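Local coordinates for sucrose 6(F)-phosphate phosphorylase (Thermoanaerobacterium thermosaccharolyticum DSM 571, PDB 6S9V), which is a phosphorylase whose catalytic domain belongs to the alpha-amylase family and is built on a TIM barrel, at residues L182-H187 with Y215-I220; I107-F112 with E165-T170; L95-N100 with E191-V196; L251-H254 with E258-Y261. All coordinates share one frame; numbering follows the deposited sequence.

All four contacts are buried, but they lie at different distances from the centre of the chain, from about 12 Å (contact 4, centre to centre) to about 26 Å (contact 2). Contacts 3 and 4 each set a barrel strand, or the chain just after one, against a helix of the barrel. Contact 2 lies within the long excursion between strand 92-97 and helix 187-202. Contact 1 lies just before that helix, whose later part packs in contact 3, and the two contacts touch through Leu182 and Asn100. Contacts 2 and 3 are almost wholly apolar across their interfaces, whereas contacts 1 and 4, where loop segments take part, add ordered water to a small apolar patch.

Contact 1 (L182-H187 with Y215-I220); sequences LDVNSH and YVIKKI. With SO4 (sulfate ion), chain D.
Two loops of the barrel domain meet at Val184 and Val216, one leading into helix 187-202, the other following barrel strand 207-210. The forked Val184 suits this junction: CG1 lies 4.0 Å from Val216 CB, while CG2 reaches Ile217 CD1 at 4.1 Å. Its side chain crosses those of both neighbours at about a right angle. Phe234 of helix 230-244 also packs on Val184 and Val216. Polar backbone beside this apolar patch is bridged by water: water 1 accepts from Val184 N and lies 2.7 Å from Val216 O and 2.6 Å from Leu182 O.

Residues 183-186 form a type I turn combined with an Asx turn, Asp183 OD1 receiving Asn185 N at 3.0 Å from 44° out of the carboxylate plane. Ser186 then serves as N-cap of helix 187-202. Lys218, long enough to fold back, curls through a bend at chi2 (68°) and brings NZ to Tyr215 O at 2.7 Å; water 2 accepts from NZ, and NZ also forms a salt bridge with Asp181. At the start of segment 215-220, Tyr215 OH donates to O1 of a sulfate ion at 2.8 Å, the oxygen lying in the ring plane at its edge; His358 and Arg148 also bind this anion.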
loop_
_atom_site.group_PDB
_atom_site.type_symbol
_atom_site.label_atom_id
_atom_site.label_comp_id
_atom_site.label_asym_id
_atom_site.label_seq_id
_atom_site.Cartn_x
_atom_site.Cartn_y
_atom_site.Cartn_z
ATOM N N LEU A 182 -8.545 12.093 13.517
ATOM C CA LEU A 182 -8.138 11.972 14.907
ATOM C C LEU A 182 -7.084 13.018 15.242
ATOM O O LEU A 182 -6.237 13.352 14.409
ATOM C CB LEU A 182 -7.574 10.578 15.183
ATOM C CG LEU A 182 -8.536 9.399 15.016
ATOM C CD1 LEU A 182 -7.774 8.082 15.018
ATOM C CD2 LEU A 182 -9.570 9.427 16.119
ATOM N N ASP A 183 -7.142 13.537 16.465
ATOM C CA ASP A 183 -6.125 14.463 16.960
ATOM C C ASP A 183 -5.034 13.632 17.627
ATOM O O ASP A 183 -5.196 13.176 18.762
ATOM C CB ASP A 183 -6.734 15.466 17.929
ATOM C CG ASP A 183 -5.722 16.478 18.437
ATOM O OD1 ASP A 183 -4.531 16.364 18.092
ATOM O OD2 ASP A 183 -6.125 17.383 19.188
ATOM N N VAL A 184 -3.919 13.416 16.921
ATOM C CA VAL A 184 -2.862 12.572 17.465
ATOM C C VAL A 184 -2.095 13.241 18.599
ATOM O O VAL A 184 -1.279 12.581 19.252
ATOM C CB VAL A 184 -1.879 12.119 16.362
ATOM C CG1 VAL A 184 -2.617 11.342 15.287
ATOM C CG2 VAL A 184 -1.124 13.298 15.765
ATOM N N ASN A 185 -2.322 14.532 18.843
ATOM C CA ASN A 185 -1.799 15.187 20.039
ATOM C C ASN A 185 -2.614 14.875 21.289
ATOM O O ASN A 185 -2.158 15.172 22.398
ATOM C CB ASN A 185 -1.750 16.701 19.841
ATOM C CG ASN A 185 -0.789 17.110 18.753
ATOM O OD1 ASN A 185 0.244 16.473 18.551
ATOM N ND2 ASN A 185 -1.129 18.172 18.034
ATOM N N SER A 186 -3.800 14.298 21.136
ATOM C CA SER A 186 -4.662 14.011 22.271
ATOM C C SER A 186 -4.208 12.738 22.971
ATOM O O SER A 186 -4.006 11.702 22.328
ATOM C CB SER A 186 -6.113 13.857 21.812
ATOM O OG SER A 186 -6.907 13.274 22.830
ATOM N N HIS A 187 -4.067 12.816 24.295
ATOM C CA HIS A 187 -3.770 11.631 25.088
ATOM C C HIS A 187 -4.787 10.528 24.832
ATOM O O HIS A 187 -4.441 9.340 24.815
ATOM C CB HIS A 187 -3.749 12.008 26.572
ATOM C CG HIS A 187 -3.595 10.843 27.494
ATOM N ND1 HIS A 187 -2.452 10.073 27.538
ATOM C CD2 HIS A 187 -4.433 10.326 28.423
ATOM C CE1 HIS A 187 -2.596 9.127 28.450
ATOM N NE2 HIS A 187 -3.790 9.259 29.001
ATOM N N TYR A 215 -0.735 12.673 6.814
ATOM C CA TYR A 215 -1.748 13.690 7.060
ATOM C C TYR A 215 -1.989 13.989 8.534
ATOM O O TYR A 215 -2.793 14.875 8.840
ATOM C CB TYR A 215 -3.069 13.264 6.415
ATOM C CG TYR A 215 -2.984 13.215 4.918
ATOM C CD1 TYR A 215 -3.209 14.351 4.161
ATOM C CD2 TYR A 215 -2.636 12.042 4.261
ATOM C CE1 TYR A 215 -3.126 14.321 2.793
ATOM C CE2 TYR A 215 -2.539 12.003 2.882
ATOM C CZ TYR A 215 -2.792 13.150 2.155
ATOM O OH TYR A 215 -2.699 13.141 0.782
ATOM N N VAL A 216 -1.308 13.303 9.457
ATOM C CA VAL A 216 -1.736 13.378 10.849
ATOM C C VAL A 216 -1.433 14.724 11.503
ATOM O O VAL A 216 -2.115 15.093 12.467
ATOM C CB VAL A 216 -1.123 12.251 11.712
ATOM C CG1 VAL A 216 -1.602 10.890 11.216
ATOM C CG2 VAL A 216 0.413 12.332 11.768
ATOM N N ILE A 217 -0.458 15.487 11.012
ATOM C CA ILE A 217 -0.127 16.781 11.604
ATOM C C ILE A 217 -0.796 17.888 10.799
ATOM O O ILE A 217 -0.516 18.067 9.605
ATOM C CB ILE A 217 1.393 17.013 11.677
ATOM C CG1 ILE A 217 2.080 15.912 12.490
ATOM C CG2 ILE A 217 1.694 18.396 12.275
ATOM C CD1 ILE A 217 1.556 15.748 13.917
ATOM N N LYS A 218 -1.666 18.641 11.459
ATOM C CA LYS A 218 -2.266 19.839 10.891
ATOM C C LYS A 218 -1.588 21.050 11.514
ATOM O O LYS A 218 -1.439 21.120 12.739
ATOM C CB LYS A 218 -3.770 19.890 11.144
ATOM C CG LYS A 218 -4.598 18.947 10.268
ATOM C CD LYS A 218 -4.337 17.491 10.614
ATOM C CE LYS A 218 -5.374 16.593 9.981
ATOM N NZ LYS A 218 -5.075 15.160 10.190
ATOM N N LYS A 219 -1.158 21.984 10.675
ATOM C CA LYS A 219 -0.559 23.221 11.166
ATOM C C LYS A 219 -0.933 24.340 10.211
ATOM O O LYS A 219 -0.607 24.268 9.021
ATOM C CB LYS A 219 0.964 23.094 11.279
ATOM C CG LYS A 219 1.657 24.319 11.879
ATOM C CD LYS A 219 3.176 24.201 11.799
ATOM C CE LYS A 219 3.745 23.395 12.959
ATOM N NZ LYS A 219 5.218 23.580 13.109
ATOM N N ILE A 220 -1.592 25.378 10.732
ATOM C CA ILE A 220 -1.989 26.497 9.890
ATOM C C ILE A 220 -0.742 27.147 9.311
ATOM O O ILE A 220 0.265 27.339 10.005
ATOM C CB ILE A 220 -2.823 27.513 10.684
ATOM C CG1 ILE A 220 -4.135 26.882 11.159
ATOM C CG2 ILE A 220 -3.112 28.748 9.836
ATOM C CD1 ILE A 220 -4.947 26.229 10.061
HETATM S S SO4 D . -3.244 9.895 -0.949
HETATM O O1 SO4 D . -2.127 10.666 -0.388
HETATM O O2 SO4 D . -4.315 10.782 -1.393
HETATM O O3 SO4 D . -2.744 9.121 -2.078
HETATM O O4 SO4 D . -3.792 9.003 0.065
HETATM O O HOH W 1 -4.024 14.797 14.328
HETATM O O HOH W 2 -5.101 13.186 12.052
#

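Contact 2 (I107-F112 with E165-T170); sequences IYFQDF and EKVWTT
Phe112 overlaps both Val167 and Glu165, its ring reaching from the helix onto the strand. Ring atom CE2 comes within 4.0 Å of Val167 CG1, the two side chains approaching from opposite directions. Phe109, one helical turn earlier, takes the other branch of the same valine: its CZ stands 4.1 Å from Val167 CG2. One beta-branched residue thus offers a separate methyl to each ring, and both methyls meet the rings obliquely. The phenylalanines can span the wide spacing of 12.7 Å between the two segment axes because each holds CG anti to its own backbone nitrogen (chi1 170° in Phe112), which carries the rings out from the helix.

Helix 107-115 and strand 164-168 run nearly antiparallel, at 158°, and both belong to the excursion between the third barrel strand and helix 187-202, the place of domain B in the alpha-amylase family. Here the strand pairs with 153-157 in a two-stranded antiparallel sheet, whose Phe156 meets Phe109 edge-to-face, as Phe125 also does.

Glu165 crosses the Phe112 side chain at about a right angle, with two of its atoms near one ring carbon. Its CG lies 4.2 Å from Phe112 CZ, and OE1 is 4.0 Å from that same CZ, with ring and carboxylate planes 41° apart. The charge has its partner elsewhere: OE2 forms a salt bridge with Arg117.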
loop_
_atom_site.group_PDB
_atom_site.type_symbol
_atom_site.label_atom_id
_atom_site.label_comp_id
_atom_site.label_asym_id
_atom_site.label_seq_id
_atom_site.Cartn_x
_atom_site.Cartn_y
_atom_site.Cartn_z
ATOM N N ILE A 107 -18.371 4.781 18.367
ATOM C CA ILE A 107 -18.965 5.252 19.611
ATOM C C ILE A 107 -18.346 6.589 20.005
ATOM O O ILE A 107 -19.028 7.486 20.510
ATOM C CB ILE A 107 -18.803 4.200 20.724
ATOM C CG1 ILE A 107 -19.585 4.622 21.972
ATOM C CG2 ILE A 107 -17.318 3.981 21.048
ATOM C CD1 ILE A 107 -19.579 3.590 23.092
ATOM N N TYR A 108 -17.049 6.757 19.728
ATOM C CA TYR A 108 -16.355 7.974 20.141
ATOM C C TYR A 108 -16.987 9.198 19.495
ATOM O O TYR A 108 -17.311 10.179 20.170
ATOM C CB TYR A 108 -14.880 7.874 19.753
ATOM C CG TYR A 108 -14.252 6.559 20.151
ATOM C CD1 TYR A 108 -14.032 6.242 21.478
ATOM C CD2 TYR A 108 -13.929 5.614 19.188
ATOM C CE1 TYR A 108 -13.477 5.027 21.837
ATOM C CE2 TYR A 108 -13.378 4.397 19.538
ATOM C CZ TYR A 108 -13.155 4.111 20.865
ATOM O OH TYR A 108 -12.609 2.899 21.215
ATOM N N PHE A 109 -17.201 9.145 18.180
ATOM C CA PHE A 109 -17.760 10.305 17.503
ATOM C C PHE A 109 -19.266 10.430 17.690
ATOM O O PHE A 109 -19.780 11.554 17.766
ATOM C CB PHE A 109 -17.441 10.276 16.013
ATOM C CG PHE A 109 -17.676 11.593 15.345
ATOM C CD1 PHE A 109 -16.809 12.654 15.562
ATOM C CD2 PHE A 109 -18.778 11.793 14.539
ATOM C CE1 PHE A 109 -17.034 13.879 14.975
ATOM C CE2 PHE A 109 -18.998 13.011 13.942
ATOM C CZ PHE A 109 -18.126 14.054 14.157
ATOM N N GLN A 110 -19.999 9.315 17.764
ATOM C CA GLN A 110 -21.434 9.428 18.001
ATOM C C GLN A 110 -21.718 10.009 19.384
ATOM O O GLN A 110 -22.687 10.758 19.561
ATOM C CB GLN A 110 -22.131 8.082 17.797
ATOM C CG GLN A 110 -22.172 7.700 16.317
ATOM C CD GLN A 110 -23.067 6.519 16.008
ATOM O OE1 GLN A 110 -23.922 6.605 15.120
ATOM N NE2 GLN A 110 -22.890 5.422 16.730
ATOM N N ASP A 111 -20.896 9.661 20.379
ATOM C CA ASP A 111 -21.053 10.266 21.699
ATOM C C ASP A 111 -20.806 11.766 21.624
ATOM O O ASP A 111 -21.555 12.559 22.204
ATOM C CB ASP A 111 -20.091 9.609 22.689
ATOM C CG ASP A 111 -20.395 9.967 24.129
ATOM O OD1 ASP A 111 -21.323 9.365 24.708
ATOM O OD2 ASP A 111 -19.700 10.839 24.685
ATOM N N PHE A 112 -19.787 12.168 20.863
ATOM C CA PHE A 112 -19.491 13.582 20.683
ATOM C C PHE A 112 -20.639 14.309 19.998
ATOM O O PHE A 112 -21.006 15.419 20.398
ATOM C CB PHE A 112 -18.210 13.744 19.868
ATOM C CG PHE A 112 -17.957 15.152 19.422
ATOM C CD1 PHE A 112 -17.605 16.124 20.337
ATOM C CD2 PHE A 112 -18.103 15.509 18.094
ATOM C CE1 PHE A 112 -17.389 17.423 19.938
ATOM C CE2 PHE A 112 -17.887 16.811 17.686
ATOM C CZ PHE A 112 -17.527 17.768 18.610
ATOM N N GLU A 165 -21.338 22.255 14.385
ATOM C CA GLU A 165 -19.930 22.131 14.728
ATOM C C GLU A 165 -19.171 21.567 13.540
ATOM O O GLU A 165 -19.594 20.571 12.940
ATOM C CB GLU A 165 -19.703 21.232 15.947
ATOM C CG GLU A 165 -18.258 21.242 16.432
ATOM C CD GLU A 165 -18.090 21.903 17.784
ATOM O OE1 GLU A 165 -18.821 21.530 18.726
ATOM O OE2 GLU A 165 -17.230 22.801 17.903
ATOM N N LYS A 166 -18.042 22.182 13.230
ATOM C CA LYS A 166 -17.150 21.709 12.185
ATOM C C LYS A 166 -15.998 20.941 12.807
ATOM O O LYS A 166 -15.455 21.346 13.838
ATOM C CB LYS A 166 -16.609 22.881 11.366
ATOM C CG LYS A 166 -17.661 23.582 10.534
ATOM C CD LYS A 166 -17.053 24.710 9.716
ATOM C CE LYS A 166 -18.024 25.205 8.657
ATOM N NZ LYS A 166 -19.026 26.130 9.224
ATOM N N VAL A 167 -15.657 19.805 12.196
ATOM C CA VAL A 167 -14.494 19.023 12.586
ATOM C C VAL A 167 -13.709 18.689 11.325
ATOM O O VAL A 167 -14.264 18.598 10.225
ATOM C CB VAL A 167 -14.853 17.727 13.351
ATOM C CG1 VAL A 167 -15.612 18.058 14.624
ATOM C CG2 VAL A 167 -15.650 16.792 12.467
ATOM N N TRP A 168 -12.408 18.501 11.495
ATOM C CA TRP A 168 -11.536 18.233 10.363
ATOM C C TRP A 168 -11.833 16.860 9.768
ATOM O O TRP A 168 -11.952 15.861 10.488
ATOM C CB TRP A 168 -10.077 18.329 10.809
ATOM C CG TRP A 168 -9.148 18.796 9.742
ATOM C CD1 TRP A 168 -8.313 18.034 8.975
ATOM C CD2 TRP A 168 -8.991 20.144 9.291
ATOM N NE1 TRP A 168 -7.625 18.831 8.088
ATOM C CE2 TRP A 168 -8.029 20.131 8.261
ATOM C CE3 TRP A 168 -9.569 21.362 9.663
ATOM C CZ2 TRP A 168 -7.624 21.293 7.603
ATOM C CZ3 TRP A 168 -9.166 22.517 9.006
ATOM C CH2 TRP A 168 -8.204 22.470 7.987
ATOM N N THR A 169 -11.947 16.819 8.439
ATOM C CA THR A 169 -12.157 15.572 7.701
ATOM C C THR A 169 -11.331 15.697 6.423
ATOM O O THR A 169 -11.775 16.321 5.455
ATOM C CB THR A 169 -13.635 15.318 7.402
ATOM O OG1 THR A 169 -14.176 16.382 6.603
ATOM C CG2 THR A 169 -14.426 15.226 8.705
ATOM N N THR A 170 -10.121 15.127 6.442
ATOM C CA THR A 170 -9.231 15.206 5.287
ATOM C C THR A 170 -9.820 14.488 4.082
ATOM O O THR A 170 -9.693 14.962 2.949
ATOM C CB THR A 170 -7.867 14.604 5.639
ATOM O OG1 THR A 170 -7.223 15.408 6.630
ATOM C CG2 THR A 170 -6.978 14.504 4.408
#

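Contact 3 (L95-N100 with E191-V196); sequences LDLMVN and EFLLEV
Leu97, on the third strand of the TIM barrel, packs against Leu193 and Val196 of helix 187-202, which runs along the outside of the barrel. The apolar contacts come first. Leu97 stretches away from the strand with CG anti to the backbone nitrogen (chi1 177°), and this places CD1 between two helix residues: Val196 CG1 lies 3.7 Å from it, and Leu193 CD2 4.0 Å. Both pairs meet at an oblique angle. Leu193 and Val196 stand three positions apart, so they project from one side of the helix and can receive a single leucine methyl together. Val99 adds a looser contact, its CG1 4.5 Å from Leu193 CD1, while Leu193 CD2 approaches Val99 CA at 4.4 Å. Branched aliphatic residues suit this layer, since their methyls fill the uneven surface between strand and helix without needing polar partners. Phe234 of helix 230-244 packs on Leu193 and Val99, extending the apolar layer.

Of the polar interactions, those of Asp96 stay within the barrel: it forms a salt bridge with Arg209 and a hydrogen bond with His53, both from neighbouring barrel strands, so its buried carboxylate is well provided for. Backbone bonds shape the two segments themselves. In the helix, Glu195 N donates to Glu191 O at 3.0 Å. Toward the end of segment 95-100, the chain bends in an inverse gamma turn centred on Met98, closed by a weak bond from Val99 N to Leu97 O, 3.0 Å long.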
loop_
_atom_site.group_PDB
_atom_site.type_symbol
_atom_site.label_atom_id
_atom_site.label_comp_id
_atom_site.label_asym_id
_atom_site.label_seq_id
_atom_site.Cartn_x
_atom_site.Cartn_y
_atom_site.Cartn_z
ATOM N N LEU A 95 -1.715 -5.771 8.891
ATOM C CA LEU A 95 -2.993 -5.077 8.955
ATOM C C LEU A 95 -2.789 -3.568 8.969
ATOM O O LEU A 95 -1.715 -3.073 9.309
ATOM C CB LEU A 95 -3.788 -5.474 10.202
ATOM C CG LEU A 95 -4.303 -6.902 10.320
ATOM C CD1 LEU A 95 -5.113 -7.038 11.615
ATOM C CD2 LEU A 95 -5.149 -7.287 9.109
ATOM N N ASP A 96 -3.856 -2.848 8.622
ATOM C CA ASP A 96 -3.852 -1.393 8.596
ATOM C C ASP A 96 -4.273 -0.800 9.931
ATOM O O ASP A 96 -5.246 -1.251 10.548
ATOM C CB ASP A 96 -4.828 -0.858 7.541
ATOM C CG ASP A 96 -4.400 -1.161 6.137
ATOM O OD1 ASP A 96 -4.668 -2.276 5.643
ATOM O OD2 ASP A 96 -3.811 -0.258 5.525
ATOM N N LEU A 97 -3.579 0.262 10.332
ATOM C CA LEU A 97 -4.014 1.151 11.401
ATOM C C LEU A 97 -4.303 2.508 10.771
ATOM O O LEU A 97 -3.418 3.114 10.157
ATOM C CB LEU A 97 -2.947 1.269 12.491
ATOM C CG LEU A 97 -3.254 2.236 13.632
ATOM C CD1 LEU A 97 -4.559 1.826 14.321
ATOM C CD2 LEU A 97 -2.101 2.274 14.620
ATOM N N MET A 98 -5.548 2.962 10.880
ATOM C CA MET A 98 -5.936 4.252 10.306
ATOM C C MET A 98 -5.586 5.337 11.319
ATOM O O MET A 98 -6.426 5.861 12.058
ATOM C CB MET A 98 -7.411 4.251 9.931
ATOM C CG MET A 98 -7.682 3.726 8.500
ATOM S SD MET A 98 -7.016 2.080 8.080
ATOM C CE MET A 98 -8.086 1.007 9.049
ATOM N N VAL A 99 -4.297 5.688 11.349
ATOM C CA VAL A 99 -3.837 6.652 12.336
ATOM C C VAL A 99 -4.450 8.029 12.110
ATOM O O VAL A 99 -4.446 8.855 13.028
ATOM C CB VAL A 99 -2.297 6.781 12.357
ATOM C CG1 VAL A 99 -1.654 5.522 12.910
ATOM C CG2 VAL A 99 -1.759 7.106 10.970
ATOM N N ASN A 100 -4.970 8.308 10.910
ATOM C CA ASN A 100 -5.441 9.652 10.604
ATOM C C ASN A 100 -6.915 9.870 10.909
ATOM O O ASN A 100 -7.311 11.010 11.172
ATOM C CB ASN A 100 -5.187 9.991 9.123
ATOM C CG ASN A 100 -5.545 11.433 8.779
ATOM O OD1 ASN A 100 -4.898 12.374 9.241
ATOM N ND2 ASN A 100 -6.571 11.610 7.949
ATOM N N GLU A 191 -3.932 6.672 23.577
ATOM C CA GLU A 191 -4.438 5.501 24.286
ATOM C C GLU A 191 -5.228 4.600 23.346
ATOM O O GLU A 191 -5.110 3.368 23.401
ATOM C CB GLU A 191 -5.332 5.940 25.450
ATOM C CG GLU A 191 -4.607 6.602 26.610
ATOM C CD GLU A 191 -5.566 7.142 27.663
ATOM O OE1 GLU A 191 -6.767 7.299 27.361
ATOM O OE2 GLU A 191 -5.119 7.411 28.796
ATOM N N PHE A 192 -6.061 5.204 22.496
ATOM C CA PHE A 192 -6.840 4.457 21.512
ATOM C C PHE A 192 -5.939 3.671 20.570
ATOM O O PHE A 192 -6.149 2.473 20.347
ATOM C CB PHE A 192 -7.725 5.438 20.741
ATOM C CG PHE A 192 -8.458 4.835 19.578
ATOM C CD1 PHE A 192 -9.561 4.019 19.781
ATOM C CD2 PHE A 192 -8.062 5.107 18.283
ATOM C CE1 PHE A 192 -10.242 3.473 18.708
ATOM C CE2 PHE A 192 -8.746 4.567 17.205
ATOM C CZ PHE A 192 -9.836 3.752 17.423
ATOM N N LEU A 193 -4.913 4.324 20.020
ATOM C CA LEU A 193 -4.011 3.642 19.104
ATOM C C LEU A 193 -3.245 2.533 19.816
ATOM O O LEU A 193 -3.038 1.455 19.250
ATOM C CB LEU A 193 -3.047 4.642 18.465
ATOM C CG LEU A 193 -3.678 5.759 17.628
ATOM C CD1 LEU A 193 -2.606 6.699 17.105
ATOM C CD2 LEU A 193 -4.499 5.198 16.474
ATOM N N LEU A 194 -2.812 2.783 21.060
ATOM C CA LEU A 194 -2.136 1.747 21.837
ATOM C C LEU A 194 -3.024 0.526 22.031
ATOM O O LEU A 194 -2.543 -0.613 21.999
ATOM C CB LEU A 194 -1.717 2.292 23.201
ATOM C CG LEU A 194 -0.557 3.272 23.278
ATOM C CD1 LEU A 194 -0.136 3.439 24.735
ATOM C CD2 LEU A 194 0.603 2.789 22.447
ATOM N N GLU A 195 -4.320 0.743 22.271
ATOM C CA GLU A 195 -5.237 -0.375 22.443
ATOM C C GLU A 195 -5.362 -1.190 21.162
ATOM O O GLU A 195 -5.543 -2.410 21.224
ATOM C CB GLU A 195 -6.612 0.136 22.882
ATOM C CG GLU A 195 -7.653 -0.961 23.064
ATOM C CD GLU A 195 -7.232 -2.019 24.066
ATOM O OE1 GLU A 195 -6.492 -1.684 25.017
ATOM O OE2 GLU A 195 -7.620 -3.195 23.887
ATOM N N VAL A 196 -5.249 -0.546 19.999
ATOM C CA VAL A 196 -5.301 -1.292 18.747
ATOM C C VAL A 196 -4.049 -2.147 18.586
ATOM O O VAL A 196 -4.136 -3.320 18.211
ATOM C CB VAL A 196 -5.495 -0.343 17.552
ATOM C CG1 VAL A 196 -5.560 -1.147 16.250
ATOM C CG2 VAL A 196 -6.758 0.482 17.734
#

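Contact 4 (L251-H254 with E258-Y261); sequences LEVH and EVQY
Gln260 leaves its helix with CB leading to CG beside the backbone nitrogen (chi1 -72°), and its chain then bends at chi2 (-91°) so that the amide turns onto Val253. CG is 3.9 Å from Val253 O, and CD comes closer still, 3.3 Å from that same carbonyl oxygen. At the tip, OE1 lies 3.6 Å from Val253 CB. It is also 3.4 Å from Val253 O, but two acceptors cannot bond to each other, and OE1 instead accepts a hydrogen bond from water 3 at 2.7 Å. The other branch, NE2, makes a weak hydrogen bond to Tyr271 O.

Water 3 is gripped by three bonds: besides the amide it donates to Leu251 O at 2.8 Å and accepts from Val253 N at 3.0 Å. Both of its protons are therefore spent, and two backbone groups at and just past the end of strand 248-251 are satisfied. A glutamine suits the position because its amide can serve the water and Tyr271 at once.

Val253 also faces the helix with a methyl, CG1 standing 4.0 Å from Val259 CG1; the two valines cross nearly at right angles, and Leu263 of the same helix covers Val253 too. Such a close fold-back of a helix on the chain just after a strand belongs to a beta-alpha unit of the TIM barrel, here strand 248-251 followed by helix 257-265.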
loop_
_atom_site.group_PDB
_atom_site.type_symbol
_atom_site.label_atom_id
_atom_site.label_comp_id
_atom_site.label_asym_id
_atom_site.label_seq_id
_atom_site.Cartn_x
_atom_site.Cartn_y
_atom_site.Cartn_z
ATOM N N LEU A 251 5.174 2.434 6.834
ATOM C CA LEU A 251 4.579 3.741 6.585
ATOM C C LEU A 251 4.173 3.870 5.125
ATOM O O LEU A 251 4.959 3.563 4.228
ATOM C CB LEU A 251 5.544 4.867 6.953
ATOM C CG LEU A 251 5.891 5.026 8.431
ATOM C CD1 LEU A 251 6.420 3.769 9.076
ATOM C CD2 LEU A 251 6.893 6.183 8.575
ATOM N N GLU A 252 2.948 4.338 4.897
ATOM C CA GLU A 252 2.453 4.629 3.556
ATOM C C GLU A 252 2.492 6.133 3.338
ATOM O O GLU A 252 1.683 6.865 3.911
ATOM C CB GLU A 252 1.033 4.112 3.361
ATOM C CG GLU A 252 0.428 4.519 2.013
ATOM C CD GLU A 252 -0.685 5.556 2.135
ATOM O OE1 GLU A 252 -1.519 5.447 3.050
ATOM O OE2 GLU A 252 -0.708 6.503 1.319
ATOM N N VAL A 253 3.420 6.587 2.499
ATOM C CA VAL A 253 3.607 8.006 2.226
ATOM C C VAL A 253 3.785 8.153 0.720
ATOM O O VAL A 253 4.767 7.655 0.158
ATOM C CB VAL A 253 4.818 8.594 2.970
ATOM C CG1 VAL A 253 5.043 10.072 2.616
ATOM C CG2 VAL A 253 4.639 8.438 4.472
ATOM N N HIS A 254 2.834 8.816 0.070
ATOM C CA HIS A 254 2.978 9.235 -1.320
ATOM C C HIS A 254 3.548 10.650 -1.298
ATOM O O HIS A 254 2.846 11.604 -0.953
ATOM C CB HIS A 254 1.640 9.179 -2.043
ATOM C CG HIS A 254 1.142 7.787 -2.264
ATOM N ND1 HIS A 254 1.765 6.905 -3.119
ATOM C CD2 HIS A 254 0.105 7.113 -1.715
ATOM C CE1 HIS A 254 1.111 5.757 -3.114
ATOM N NE2 HIS A 254 0.098 5.858 -2.273
ATOM N N GLU A 258 12.594 12.420 -1.776
ATOM C CA GLU A 258 13.423 12.845 -0.648
ATOM C C GLU A 258 12.752 12.550 0.691
ATOM O O GLU A 258 13.435 12.254 1.679
ATOM C CB GLU A 258 13.731 14.346 -0.760
ATOM C CG GLU A 258 14.597 14.737 -1.965
ATOM C CD GLU A 258 13.792 15.142 -3.212
ATOM O OE1 GLU A 258 12.584 14.802 -3.329
ATOM O OE2 GLU A 258 14.382 15.821 -4.081
ATOM N N VAL A 259 11.422 12.642 0.752
ATOM C CA VAL A 259 10.704 12.344 1.988
ATOM C C VAL A 259 10.784 10.859 2.306
ATOM O O VAL A 259 11.113 10.458 3.430
ATOM C CB VAL A 259 9.243 12.817 1.875
ATOM C CG1 VAL A 259 8.402 12.238 3.005
ATOM C CG2 VAL A 259 9.185 14.338 1.847
ATOM N N GLN A 260 10.488 10.022 1.315
ATOM C CA GLN A 260 10.597 8.574 1.475
ATOM C C GLN A 260 12.013 8.161 1.858
ATOM O O GLN A 260 12.215 7.351 2.770
ATOM C CB GLN A 260 10.180 7.894 0.173
ATOM C CG GLN A 260 8.693 7.969 -0.097
ATOM C CD GLN A 260 7.971 6.772 0.472
ATOM O OE1 GLN A 260 7.657 6.732 1.658
ATOM N NE2 GLN A 260 7.734 5.769 -0.364
ATOM N N TYR A 261 13.013 8.704 1.166
ATOM C CA TYR A 261 14.388 8.304 1.446
ATOM C C TYR A 261 14.814 8.706 2.853
ATOM O O TYR A 261 15.538 7.963 3.528
ATOM C CB TYR A 261 15.330 8.901 0.410
ATOM C CG TYR A 261 15.343 8.178 -0.926
ATOM C CD1 TYR A 261 14.227 7.484 -1.398
ATOM C CD2 TYR A 261 16.478 8.204 -1.719
ATOM C CE1 TYR A 261 14.258 6.832 -2.640
ATOM C CE2 TYR A 261 16.515 7.571 -2.947
ATOM C CZ TYR A 261 15.413 6.887 -3.405
ATOM O OH TYR A 261 15.503 6.259 -4.634
HETATM O O HOH W 3 5.806 4.793 1.910
#